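Local coordinates for protein FAD dependent oxidoreductase (Chelativorans sp. BNC1, PDB 6PXS) that binds FAD and acts as an iminodiacetate oxidase, a flavoprotein of the DadA oxidoreductase family, at residues Gly89-Ala94 with Leu139-Ile144; Phe132-Asp137 with Ser238-Val243; Leu214-Pro219 with Ala324-Gly329; Arg314-Arg319 with Tyr363-Pro368. One frame throughout, in Å; residues are numbered along the deposited sequence.

Contact 1 (Gly89-Ala94 with Leu139-Ile144); sequences GALVLA and LEAIHI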
loop_
_atom_site.group_PDB
_atom_site.type_symbol
_atom_site.label_atom_id
_atom_site.label_comp_id
_atom_site.label_asym_id
_atom_site.label_seq_id
_atom_site.Cartn_x
_atom_site.Cartn_y
_atom_site.Cartn_z
ATOM N N GLY A 89 -12.346 -26.923 -13.992
ATOM C CA GLY A 89 -12.793 -26.869 -15.366
ATOM C C GLY A 89 -12.591 -25.490 -15.967
ATOM O O GLY A 89 -12.261 -24.517 -15.289
ATOM N N ALA A 90 -12.798 -25.411 -17.279
ATOM C CA ALA A 90 -12.590 -24.174 -18.015
ATOM C C ALA A 90 -13.692 -23.996 -19.045
ATOM O O ALA A 90 -14.283 -24.968 -19.524
ATOM C CB ALA A 90 -11.224 -24.155 -18.712
ATOM N N LEU A 91 -13.962 -22.736 -19.378
ATOM C CA LEU A 91 -14.919 -22.367 -20.412
ATOM C C LEU A 91 -14.185 -21.598 -21.500
ATOM O O LEU A 91 -13.514 -20.602 -21.213
ATOM C CB LEU A 91 -16.055 -21.512 -19.841
ATOM C CG LEU A 91 -16.978 -22.179 -18.821
ATOM C CD1 LEU A 91 -17.904 -21.149 -18.200
ATOM C CD2 LEU A 91 -17.781 -23.292 -19.466
ATOM N N VAL A 92 -14.312 -22.062 -22.739
ATOM C CA VAL A 92 -13.697 -21.416 -23.893
ATOM C C VAL A 92 -14.797 -20.700 -24.660
ATOM O O VAL A 92 -15.782 -21.323 -25.075
ATOM C CB VAL A 92 -12.962 -22.428 -24.785
ATOM C CG1 VAL A 92 -12.262 -21.713 -25.931
ATOM C CG2 VAL A 92 -11.967 -23.231 -23.962
ATOM N N LEU A 93 -14.634 -19.396 -24.845
ATOM C CA LEU A 93 -15.630 -18.555 -25.488
ATOM C C LEU A 93 -15.110 -18.047 -26.826
ATOM O O LEU A 93 -13.923 -18.141 -27.144
ATOM C CB LEU A 93 -16.007 -17.371 -24.588
ATOM C CG LEU A 93 -16.918 -17.628 -23.388
ATOM C CD1 LEU A 93 -16.435 -18.805 -22.570
ATOM C CD2 LEU A 93 -16.996 -16.377 -22.520
ATOM N N ALA A 94 -16.035 -17.504 -27.611
ATOM C CA ALA A 94 -15.710 -16.826 -28.857
ATOM C C ALA A 94 -16.932 -16.021 -29.271
ATOM O O ALA A 94 -18.059 -16.327 -28.873
ATOM C CB ALA A 94 -15.296 -17.813 -29.954
ATOM N N LEU A 139 -23.996 -16.320 -24.309
ATOM C CA LEU A 139 -22.686 -16.808 -24.719
ATOM C C LEU A 139 -22.705 -18.328 -24.826
ATOM O O LEU A 139 -23.003 -19.021 -23.846
ATOM C CB LEU A 139 -21.610 -16.359 -23.730
ATOM C CG LEU A 139 -21.255 -14.871 -23.764
ATOM C CD1 LEU A 139 -20.430 -14.487 -22.547
ATOM C CD2 LEU A 139 -20.503 -14.530 -25.040
ATOM N N GLU A 140 -22.397 -18.836 -26.016
ATOM C CA GLU A 140 -22.051 -20.239 -26.175
ATOM C C GLU A 140 -20.608 -20.454 -25.728
ATOM O O GLU A 140 -19.791 -19.528 -25.720
ATOM C CB GLU A 140 -22.219 -20.685 -27.629
ATOM C CG GLU A 140 -23.578 -20.378 -28.235
ATOM C CD GLU A 140 -23.657 -20.760 -29.703
ATOM O OE1 GLU A 140 -22.823 -21.573 -30.153
ATOM O OE2 GLU A 140 -24.550 -20.243 -30.408
ATOM N N ALA A 141 -20.295 -21.691 -25.354
ATOM C CA ALA A 141 -18.972 -21.983 -24.822
ATOM C C ALA A 141 -18.666 -23.462 -24.998
ATOM O O ALA A 141 -19.536 -24.269 -25.335
ATOM C CB ALA A 141 -18.870 -21.583 -23.346
ATOM N N ILE A 142 -17.401 -23.801 -24.763
ATOM C CA ILE A 142 -16.916 -25.174 -24.775
ATOM C C ILE A 142 -16.393 -25.484 -23.381
ATOM O O ILE A 142 -15.534 -24.761 -22.862
ATOM C CB ILE A 142 -15.818 -25.381 -25.834
ATOM C CG1 ILE A 142 -16.355 -25.036 -27.225
ATOM C CG2 ILE A 142 -15.304 -26.816 -25.793
ATOM C CD1 ILE A 142 -15.287 -24.962 -28.291
ATOM N N HIS A 143 -16.908 -26.550 -22.779
ATOM C CA HIS A 143 -16.593 -26.897 -21.400
ATOM C C HIS A 143 -15.475 -27.933 -21.379
ATOM O O HIS A 143 -15.610 -29.010 -21.969
ATOM C CB HIS A 143 -17.835 -27.428 -20.686
ATOM C CG HIS A 143 -17.642 -27.641 -19.218
ATOM N ND1 HIS A 143 -17.420 -28.884 -18.668
ATOM C CD2 HIS A 143 -17.638 -26.765 -18.185
ATOM C CE1 HIS A 143 -17.288 -28.766 -17.359
ATOM N NE2 HIS A 143 -17.415 -27.491 -17.040
ATOM N N ILE A 144 -14.380 -27.603 -20.702
ATOM C CA ILE A 144 -13.251 -28.515 -20.528
ATOM C C ILE A 144 -13.113 -28.811 -19.039
ATOM O O ILE A 144 -12.446 -28.053 -18.321
ATOM C CB ILE A 144 -11.949 -27.920 -21.088
ATOM C CG1 ILE A 144 -12.127 -27.518 -22.554
ATOM C CG2 ILE A 144 -10.809 -28.923 -20.953
ATOM C CD1 ILE A 144 -10.905 -26.853 -23.157
#
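Ala90-Leu93 and Ala141-Ile144 are neighbouring antiparallel strands of a mixed four-stranded sheet, distinct from the six-stranded Rossmann-type sheet of this flavoprotein. The N-to-C directions of the two strands make an angle of 155°. The ladder alternates in the usual way: Ala90 with Ile144 and Val92 with Ile142 are hydrogen-bonded pairs, and Leu91 with His143 between them is non-hydrogen-bonded. Ala90 N donates to Ile144 O at 2.9 Å from well above the carbonyl plane. The return bond, Ile144 N to Ala90 O, is nearly straight at 178°. Two residues along, Val92 N and Ile142 O meet at 3.0 Å, and Ile142 N reaches a lone pair of Val92 O.

Two faces follow from this register. Ala90, Val92, Ile142 and Ile144 share one, where Val92 CG2 crosses to Ile144 CD1 at 3.9 Å, a diagonal contact between successive hydrogen-bonded pairs. Helix 97-111 packs on this face, with Ile103 against Val92 and Leu100 against Ile142. Leu91, Leu93, Ala141 and His143 lie on the opposite face, where helix 127-131 packs on Leu91, Ala141 and His143. Here CG of His143 is anti to the backbone N (chi1 -172°), and the imidazole takes Leu91 CD2 at its edge, in the ring plane, 3.7 Å from His143 CD2. Leu93 splits its two methyls: CD1 lies 3.8 Å from Ala141 CB, while CD2 turns to Leu139, two residues before the strand, meeting Leu139 CD1 at 3.9 Å with the two leucine side chains crossed at about a right angle.

Contact 2 (Phe132-Asp137 with Ser238-Val243); sequences FPPLRD and SGWPVV
Phe132 to Leu135 form a type I beta turn, closed by a 2.9 Å bond from Leu135 N to Phe132 O, and bring the Phe132 backbone alongside Trp240 without any hydrogen bond between the two segments. The Phe132 ring is packed on both faces. Val243 CG2, the branch anti to the carbonyl carbon, sits over the centre of one, 3.9 Å from the ring centroid in a CH-pi contact. The opposite face receives the benzene edge of the Trp240 indole, with Trp240 CE3 3.7 Å from Phe132 CE2 toward the rim and the planes at 57°. Pro241 CD lies 3.8 Å from Phe132 CD2, at the ring edge and in its plane. The two prolines of the turn meet the indole tip to tip: Pro133 CD lies over its face, 3.6 Å from Trp240 CE2, and Pro134 CD comes obliquely to Trp240 CH2 at 3.6 Å. An alanine in place of Trp240 would probably leave both prolines without their aromatic partner and open a gap over one face of Phe132. Met251 of strand 251-254 touches Phe132, Leu135 and Val243. The whole is an edge-to-face aromatic pair extended by the CH-pi contact of Pro133 and the packing of Pro134, joining the loop after helix 127-131 to the edge strand 242-244.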
loop_
_atom_site.group_PDB
_atom_site.type_symbol
_atom_site.label_atom_id
_atom_site.label_comp_id
_atom_site.label_asym_id
_atom_site.label_seq_id
_atom_site.Cartn_x
_atom_site.Cartn_y
_atom_site.Cartn_z
ATOM N N PHE A 132 -20.543 -19.649 -14.432
ATOM C CA PHE A 132 -19.851 -18.389 -14.159
ATOM C C PHE A 132 -20.906 -17.290 -14.215
ATOM O O PHE A 132 -21.085 -16.633 -15.251
ATOM C CB PHE A 132 -18.716 -18.155 -15.157
ATOM C CG PHE A 132 -17.555 -17.385 -14.588
ATOM C CD1 PHE A 132 -17.510 -16.004 -14.676
ATOM C CD2 PHE A 132 -16.505 -18.044 -13.971
ATOM C CE1 PHE A 132 -16.443 -15.295 -14.155
ATOM C CE2 PHE A 132 -15.436 -17.340 -13.448
ATOM C CZ PHE A 132 -15.405 -15.964 -13.541
ATOM N N PRO A 133 -21.623 -17.065 -13.116
ATOM C CA PRO A 133 -22.817 -16.203 -13.148
ATOM C C PRO A 133 -22.577 -14.874 -13.846
ATOM O O PRO A 133 -23.403 -14.459 -14.672
ATOM C CB PRO A 133 -23.140 -16.005 -11.660
ATOM C CG PRO A 133 -22.647 -17.253 -11.017
ATOM C CD PRO A 133 -21.416 -17.665 -11.787
ATOM N N PRO A 134 -21.490 -14.155 -13.545
ATOM C CA PRO A 134 -21.340 -12.809 -14.130
ATOM C C PRO A 134 -21.256 -12.788 -15.652
ATOM O O PRO A 134 -21.306 -11.695 -16.232
ATOM C CB PRO A 134 -20.047 -12.279 -13.490
ATOM C CG PRO A 134 -19.354 -13.461 -12.953
ATOM C CD PRO A 134 -20.415 -14.439 -12.578
ATOM N N LEU A 135 -21.142 -13.936 -16.316
ATOM C CA LEU A 135 -21.088 -13.953 -17.771
ATOM C C LEU A 135 -22.430 -13.539 -18.372
ATOM O O LEU A 135 -23.467 -13.520 -17.702
ATOM C CB LEU A 135 -20.710 -15.344 -18.285
ATOM C CG LEU A 135 -19.258 -15.793 -18.112
ATOM C CD1 LEU A 135 -19.082 -17.204 -18.650
ATOM C CD2 LEU A 135 -18.298 -14.840 -18.806
ATOM N N ARG A 136 -22.398 -13.202 -19.660
ATOM C CA ARG A 136 -23.626 -12.906 -20.381
ATOM C C ARG A 136 -24.409 -14.189 -20.639
ATOM O O ARG A 136 -23.837 -15.263 -20.844
ATOM C CB ARG A 136 -23.321 -12.211 -21.711
ATOM C CG ARG A 136 -22.418 -10.992 -21.606
ATOM C CD ARG A 136 -22.582 -10.080 -22.819
ATOM N NE ARG A 136 -22.573 -10.820 -24.081
ATOM C CZ ARG A 136 -21.494 -11.030 -24.834
ATOM N NH1 ARG A 136 -20.307 -10.560 -24.470
ATOM N NH2 ARG A 136 -21.607 -11.719 -25.962
ATOM N N ASP A 137 -25.737 -14.069 -20.635
ATOM C CA ASP A 137 -26.589 -15.232 -20.841
ATOM C C ASP A 137 -26.629 -15.694 -22.293
ATOM O O ASP A 137 -27.158 -16.777 -22.563
ATOM C CB ASP A 137 -28.012 -14.932 -20.361
ATOM C CG ASP A 137 -28.617 -13.713 -21.038
ATOM O OD1 ASP A 137 -28.766 -13.726 -22.279
ATOM O OD2 ASP A 137 -28.950 -12.741 -20.326
ATOM N N SER A 238 -15.566 -20.793 -5.050
ATOM C CA SER A 238 -14.685 -21.955 -5.038
ATOM C C SER A 238 -14.953 -22.910 -6.193
ATOM O O SER A 238 -14.061 -23.679 -6.565
ATOM C CB SER A 238 -14.834 -22.702 -3.712
ATOM O OG SER A 238 -16.173 -23.120 -3.512
ATOM N N GLY A 239 -16.156 -22.885 -6.761
ATOM C CA GLY A 239 -16.528 -23.777 -7.839
ATOM C C GLY A 239 -16.581 -23.141 -9.207
ATOM O O GLY A 239 -16.998 -23.807 -10.166
ATOM N N TRP A 240 -16.181 -21.888 -9.342
ATOM C CA TRP A 240 -16.269 -21.232 -10.637
ATOM C C TRP A 240 -15.129 -21.694 -11.543
ATOM O O TRP A 240 -13.991 -21.833 -11.088
ATOM C CB TRP A 240 -16.217 -19.717 -10.474
ATOM C CG TRP A 240 -17.447 -19.143 -9.853
ATOM C CD1 TRP A 240 -18.457 -19.829 -9.241
ATOM C CD2 TRP A 240 -17.807 -17.759 -9.790
ATOM N NE1 TRP A 240 -19.421 -18.955 -8.798
ATOM C CE2 TRP A 240 -19.046 -17.678 -9.124
ATOM C CE3 TRP A 240 -17.201 -16.580 -10.235
ATOM C CZ2 TRP A 240 -19.689 -16.466 -8.889
ATOM C CZ3 TRP A 240 -17.840 -15.378 -10.001
ATOM C CH2 TRP A 240 -19.071 -15.330 -9.334
ATOM N N PRO A 241 -15.399 -21.932 -12.822
ATOM C CA PRO A 241 -14.360 -22.420 -13.732
ATOM C C PRO A 241 -13.494 -21.277 -14.249
ATOM O O PRO A 241 -13.677 -20.110 -13.907
ATOM C CB PRO A 241 -15.169 -23.062 -14.859
ATOM C CG PRO A 241 -16.402 -22.234 -14.923
ATOM C CD PRO A 241 -16.707 -21.838 -13.497
ATOM N N VAL A 242 -12.536 -21.642 -15.093
ATOM C CA VAL A 242 -11.731 -20.670 -15.818
ATOM C C VAL A 242 -12.482 -20.252 -17.076
ATOM O O VAL A 242 -13.296 -21.008 -17.619
ATOM C CB VAL A 242 -10.349 -21.265 -16.156
ATOM C CG1 VAL A 242 -9.502 -20.264 -16.926
ATOM C CG2 VAL A 242 -9.636 -21.711 -14.886
ATOM N N VAL A 243 -12.213 -19.037 -17.546
ATOM C CA VAL A 243 -12.837 -18.501 -18.751
ATOM C C VAL A 243 -11.736 -18.094 -19.718
ATOM O O VAL A 243 -10.794 -17.391 -19.333
ATOM C CB VAL A 243 -13.757 -17.306 -18.432
ATOM C CG1 VAL A 243 -14.443 -16.813 -19.695
ATOM C CG2 VAL A 243 -14.782 -17.697 -17.378
#

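Contact 3 (Leu214-Pro219 with Ala324-Gly329); sequences LGLRHP and AGLTIG
Leu214 and Leu326 meet tip to tip at one end of this contact, and His218 and Ile328 slide past each other at the other; these are the closely packed points. Leu214 CD1 lies 3.8 Å from Leu326 CD2, both residues being buried. His218 has CG anti to its backbone N (chi1 -163°), and its ring brings CE1 to 3.6 Å from Ile328 CG2. Between these ends the packing is slacker: Leu216 CD1 lies 4.2 Å from Ile328 CD1 and 4.4 Å from Leu326 CD2. The backbones stay well apart, with the CA atoms of His218 and Ile328 separated by 9.8 Å, so that only side chains bridge the two segments. Toward solvent, Leu216 and His218 are partly exposed and the neighbouring Pro219 is exposed, whereas Ile328 lies buried on the Rossmann-type sheet. Leu211 of helix 207-211 touches both His218 and Ile328, and Val320 touches Leu216, Leu326 and Ile328. The polar end of His218 is tied outside the two segments, its NE2 being hydrogen-bonded to Asn330 ND2. With no hydrogen bond across the contact itself, the loop rests on strand 326-330 through shape and dispersion, while the Asn330 bond probably limits rotation of the imidazole.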
loop_
_atom_site.group_PDB
_atom_site.type_symbol
_atom_site.label_atom_id
_atom_site.label_comp_id
_atom_site.label_asym_id
_atom_site.label_seq_id
_atom_site.Cartn_x
_atom_site.Cartn_y
_atom_site.Cartn_z
ATOM N N LEU A 214 29.304 -13.118 -19.958
ATOM C CA LEU A 214 30.040 -14.287 -20.416
ATOM C C LEU A 214 30.093 -14.378 -21.937
ATOM O O LEU A 214 30.386 -15.450 -22.477
ATOM C CB LEU A 214 29.414 -15.555 -19.835
ATOM C CG LEU A 214 29.121 -15.522 -18.333
ATOM C CD1 LEU A 214 28.519 -16.841 -17.876
ATOM C CD2 LEU A 214 30.377 -15.206 -17.538
ATOM N N GLY A 215 29.815 -13.280 -22.636
ATOM C CA GLY A 215 29.806 -13.290 -24.084
ATOM C C GLY A 215 28.586 -13.925 -24.709
ATOM O O GLY A 215 28.564 -14.113 -25.930
ATOM N N LEU A 216 27.574 -14.263 -23.915
ATOM C CA LEU A 216 26.368 -14.880 -24.440
ATOM C C LEU A 216 25.409 -13.820 -24.974
ATOM O O LEU A 216 25.459 -12.647 -24.595
ATOM C CB LEU A 216 25.672 -15.707 -23.358
ATOM C CG LEU A 216 26.489 -16.845 -22.745
ATOM C CD1 LEU A 216 25.782 -17.408 -21.524
ATOM C CD2 LEU A 216 26.737 -17.938 -23.768
ATOM N N ARG A 217 24.529 -14.253 -25.874
ATOM C CA ARG A 217 23.459 -13.420 -26.418
ATOM C C ARG A 217 22.143 -14.100 -26.053
ATOM O O ARG A 217 21.591 -14.875 -26.837
ATOM C CB ARG A 217 23.609 -13.239 -27.929
ATOM N N HIS A 218 21.645 -13.801 -24.855
ATOM C CA HIS A 218 20.423 -14.393 -24.321
ATOM C C HIS A 218 19.209 -13.633 -24.847
ATOM O O HIS A 218 18.960 -12.500 -24.417
ATOM C CB HIS A 218 20.462 -14.365 -22.791
ATOM C CG HIS A 218 19.486 -15.292 -22.139
ATOM N ND1 HIS A 218 19.437 -16.640 -22.419
ATOM C CD2 HIS A 218 18.533 -15.068 -21.202
ATOM C CE1 HIS A 218 18.490 -17.205 -21.691
ATOM N NE2 HIS A 218 17.927 -16.272 -20.944
ATOM N N PRO A 219 18.425 -14.210 -25.772
ATOM C CA PRO A 219 17.308 -13.464 -26.379
ATOM C C PRO A 219 16.019 -13.558 -25.563
ATOM O O PRO A 219 14.991 -14.057 -26.032
ATOM C CB PRO A 219 17.179 -14.138 -27.750
ATOM C CG PRO A 219 17.520 -15.565 -27.473
ATOM C CD PRO A 219 18.550 -15.559 -26.356
ATOM N N ALA A 324 31.520 -24.719 -19.059
ATOM C CA ALA A 324 31.319 -25.781 -18.089
ATOM C C ALA A 324 30.692 -25.231 -16.815
ATOM O O ALA A 324 30.917 -24.079 -16.434
ATOM C CB ALA A 324 32.645 -26.468 -17.758
ATOM N N GLY A 325 29.896 -26.071 -16.159
ATOM C CA GLY A 325 29.313 -25.706 -14.884
ATOM C C GLY A 325 28.264 -24.620 -14.958
ATOM O O GLY A 325 28.118 -23.846 -14.006
ATOM N N LEU A 326 27.527 -24.537 -16.065
ATOM C CA LEU A 326 26.492 -23.529 -16.232
ATOM C C LEU A 326 25.268 -24.159 -16.876
ATOM O O LEU A 326 25.385 -24.942 -17.822
ATOM C CB LEU A 326 26.985 -22.353 -17.088
ATOM C CG LEU A 326 25.969 -21.234 -17.342
ATOM C CD1 LEU A 326 25.464 -20.656 -16.030
ATOM C CD2 LEU A 326 26.578 -20.141 -18.208
ATOM N N THR A 327 24.096 -23.807 -16.354
ATOM C CA THR A 327 22.825 -24.289 -16.872
ATOM C C THR A 327 21.824 -23.145 -16.821
ATOM O O THR A 327 21.757 -22.415 -15.829
ATOM C CB THR A 327 22.310 -25.487 -16.062
ATOM O OG1 THR A 327 23.323 -26.500 -16.009
ATOM C CG2 THR A 327 21.053 -26.065 -16.689
ATOM N N ILE A 328 21.054 -22.986 -17.894
ATOM C CA ILE A 328 20.144 -21.858 -18.044
ATOM C C ILE A 328 18.724 -22.379 -18.194
ATOM O O ILE A 328 18.478 -23.341 -18.929
ATOM C CB ILE A 328 20.526 -20.976 -19.251
ATOM C CG1 ILE A 328 21.943 -20.430 -19.075
ATOM C CG2 ILE A 328 19.531 -19.831 -19.420
ATOM C CD1 ILE A 328 22.431 -19.607 -20.249
ATOM N N GLY A 329 17.796 -21.738 -17.490
ATOM C CA GLY A 329 16.381 -21.957 -17.699
ATOM C C GLY A 329 15.644 -20.635 -17.751
ATOM O O GLY A 329 15.638 -19.886 -16.769
#

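Contact 4 (Arg314-Arg319 with Tyr363-Pro368); sequences RPILGR and YSPTGP
Tyr363 and Leu317 share the single hydrogen bond of this contact, and the side chains of Tyr363 and Pro365 supply most of the packing around it. Leu317 N donates to Tyr363 O at 2.8 Å from above the carbonyl plane, 45° out of it, and Ile316 CA adds a CA-H...O contact to the same oxygen at 3.3 Å. In Tyr363, CG is anti to the carbonyl carbon (chi1 -46°), and the ring runs alongside Pro315, both side chains pointing the same way. Tyr363 CD1 lies 4.0 Å from Pro315 CD, while Pro315 O and Arg314 CB approach the ring edge near its plane. The phenol hydroxyl is hydrogen-bonded beyond the two segments, to Asp56 O, which probably helps hold the far end of the ring.

In Ile316, CG1 is anti to the carbonyl carbon (chi1 -62°) and CG2 anti to the backbone N; CG2 meets Pro365 CB at 3.5 Å, the two side chains crossing obliquely. The remaining part of the Pro365 ring faces backbone oxygens, CD lying 3.5 Å from Gly318 O and 3.6 Å from Arg319 O. An alanine at Pro365 would probably leave a gap beside those two carbonyls and set the backbone there freer to turn. The Arg319 side chain sets out away from the 363-368 segment, and its NH1 forms a salt bridge with Glu198 OE1. Strand 316-317, at the edge of the Rossmann-type sheet beside strand 326-330, is met by Tyr363-Pro365; helix 336-352 packs on Leu317 through Ala343 and Leu347, and helix 55-76 meets Tyr363 and Pro315 through Leu60.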
loop_
_atom_site.group_PDB
_atom_site.type_symbol
_atom_site.label_atom_id
_atom_site.label_comp_id
_atom_site.label_asym_id
_atom_site.label_seq_id
_atom_site.Cartn_x
_atom_site.Cartn_y
_atom_site.Cartn_z
ATOM N N ARG A 314 9.340 -21.130 -27.825
ATOM C CA ARG A 314 9.796 -22.286 -27.072
ATOM C C ARG A 314 10.816 -21.859 -26.017
ATOM O O ARG A 314 11.583 -20.917 -26.233
ATOM C CB ARG A 314 10.412 -23.328 -28.003
ATOM C CG ARG A 314 11.725 -22.917 -28.652
ATOM C CD ARG A 314 12.251 -24.019 -29.565
ATOM N NE ARG A 314 13.548 -23.685 -30.150
ATOM C CZ ARG A 314 13.715 -23.006 -31.283
ATOM N NH1 ARG A 314 14.939 -22.756 -31.725
ATOM N NH2 ARG A 314 12.667 -22.574 -31.974
ATOM N N PRO A 315 10.845 -22.535 -24.861
ATOM C CA PRO A 315 11.739 -22.094 -23.784
ATOM C C PRO A 315 13.206 -22.360 -24.076
ATOM O O PRO A 315 13.560 -22.894 -25.133
ATOM C CB PRO A 315 11.264 -22.909 -22.570
ATOM C CG PRO A 315 9.983 -23.560 -22.983
ATOM C CD PRO A 315 10.057 -23.710 -24.459
ATOM N N ILE A 316 14.065 -21.991 -23.130
ATOM C CA ILE A 316 15.503 -22.214 -23.211
ATOM C C ILE A 316 15.891 -23.031 -21.988
ATOM O O ILE A 316 15.832 -22.532 -20.858
ATOM C CB ILE A 316 16.290 -20.898 -23.267
ATOM C CG1 ILE A 316 15.919 -20.109 -24.525
ATOM C CG2 ILE A 316 17.788 -21.174 -23.225
ATOM C CD1 ILE A 316 16.586 -18.750 -24.622
ATOM N N LEU A 317 16.285 -24.285 -22.209
ATOM C CA LEU A 317 16.646 -25.186 -21.124
ATOM C C LEU A 317 17.833 -26.034 -21.548
ATOM O O LEU A 317 17.834 -26.592 -22.650
ATOM C CB LEU A 317 15.471 -26.092 -20.743
ATOM C CG LEU A 317 14.128 -25.409 -20.484
ATOM C CD1 LEU A 317 13.035 -26.452 -20.348
ATOM C CD2 LEU A 317 14.188 -24.544 -19.241
ATOM N N GLY A 318 18.830 -26.134 -20.680
ATOM C CA GLY A 318 19.965 -27.007 -20.901
ATOM C C GLY A 318 21.284 -26.316 -20.614
ATOM O O GLY A 318 21.357 -25.114 -20.367
ATOM N N ARG A 319 22.341 -27.122 -20.656
ATOM C CA ARG A 319 23.682 -26.618 -20.406
ATOM C C ARG A 319 24.119 -25.674 -21.518
ATOM O O ARG A 319 23.681 -25.778 -22.666
ATOM C CB ARG A 319 24.673 -27.774 -20.287
ATOM C CG ARG A 319 24.520 -28.578 -19.011
ATOM C CD ARG A 319 25.554 -29.684 -18.913
ATOM N NE ARG A 319 25.524 -30.326 -17.602
ATOM C CZ ARG A 319 26.061 -29.807 -16.503
ATOM N NH1 ARG A 319 26.673 -28.630 -16.547
ATOM N NH2 ARG A 319 25.983 -30.463 -15.354
ATOM N N TYR A 363 15.842 -27.193 -27.065
ATOM C CA TYR A 363 15.700 -26.056 -26.166
ATOM C C TYR A 363 17.031 -25.523 -25.654
ATOM O O TYR A 363 17.034 -24.549 -24.894
ATOM C CB TYR A 363 14.823 -26.434 -24.963
ATOM C CG TYR A 363 13.561 -27.185 -25.322
ATOM C CD1 TYR A 363 12.458 -26.524 -25.846
ATOM C CD2 TYR A 363 13.471 -28.555 -25.126
ATOM C CE1 TYR A 363 11.304 -27.211 -26.172
ATOM C CE2 TYR A 363 12.322 -29.249 -25.448
ATOM C CZ TYR A 363 11.242 -28.573 -25.969
ATOM O OH TYR A 363 10.099 -29.266 -26.291
ATOM N N SER A 364 18.152 -26.120 -26.043
ATOM C CA SER A 364 19.429 -25.725 -25.470
ATOM C C SER A 364 19.738 -24.273 -25.827
ATOM O O SER A 364 19.406 -23.817 -26.929
ATOM C CB SER A 364 20.554 -26.631 -25.976
ATOM O OG SER A 364 20.878 -26.335 -27.323
ATOM N N PRO A 365 20.371 -23.516 -24.927
ATOM C CA PRO A 365 20.780 -22.152 -25.281
ATOM C C PRO A 365 21.927 -22.148 -26.278
ATOM O O PRO A 365 22.424 -23.209 -26.668
ATOM C CB PRO A 365 21.198 -21.550 -23.934
ATOM C CG PRO A 365 21.610 -22.720 -23.113
ATOM C CD PRO A 365 20.728 -23.858 -23.538
ATOM N N THR A 366 22.352 -20.961 -26.694
ATOM C CA THR A 366 23.485 -20.818 -27.592
ATOM C C THR A 366 24.765 -20.608 -26.792
ATOM O O THR A 366 24.741 -20.245 -25.613
ATOM C CB THR A 366 23.269 -19.648 -28.554
ATOM O OG1 THR A 366 22.994 -18.455 -27.809
ATOM C CG2 THR A 366 22.111 -19.940 -29.496
ATOM N N GLY A 367 25.895 -20.844 -27.453
ATOM C CA GLY A 367 27.185 -20.708 -26.822
ATOM C C GLY A 367 27.724 -19.297 -26.923
ATOM O O GLY A 367 27.075 -18.394 -27.463
ATOM N N PRO A 368 28.927 -19.078 -26.397
ATOM C CA PRO A 368 29.527 -17.740 -26.475
ATOM C C PRO A 368 29.823 -17.343 -27.912
ATOM O O PRO A 368 30.307 -18.146 -28.713
ATOM C CB PRO A 368 30.813 -17.877 -25.652
ATOM C CG PRO A 368 31.113 -19.341 -25.641
ATOM C CD PRO A 368 29.785 -20.033 -25.676
#

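How the contacts relate
The four contacts form two touching pairs on opposite sides of the chain's centre. Contacts 1 and 2 meet in the four-stranded sheet, where strand 90-93 lies between strands 141-144 and 242-244 and Leu91 N probably bonds to Val242 O. Contacts 3 and 4, with centres about 8 Å apart, meet in the Rossmann-type sheet, where Ile328 N probably bonds to Gly318 O. Contacts 1 to 3 are buried, contact 4 only partly. Their chemistry follows the elements joined: a regular backbone ladder between sheet neighbours in contact 1, and loops against a strand or its approach in the others, through aromatic and proline packing in contact 2, side chains alone in contact 3, and one backbone bond amid proline and tyrosine packing in contact 4.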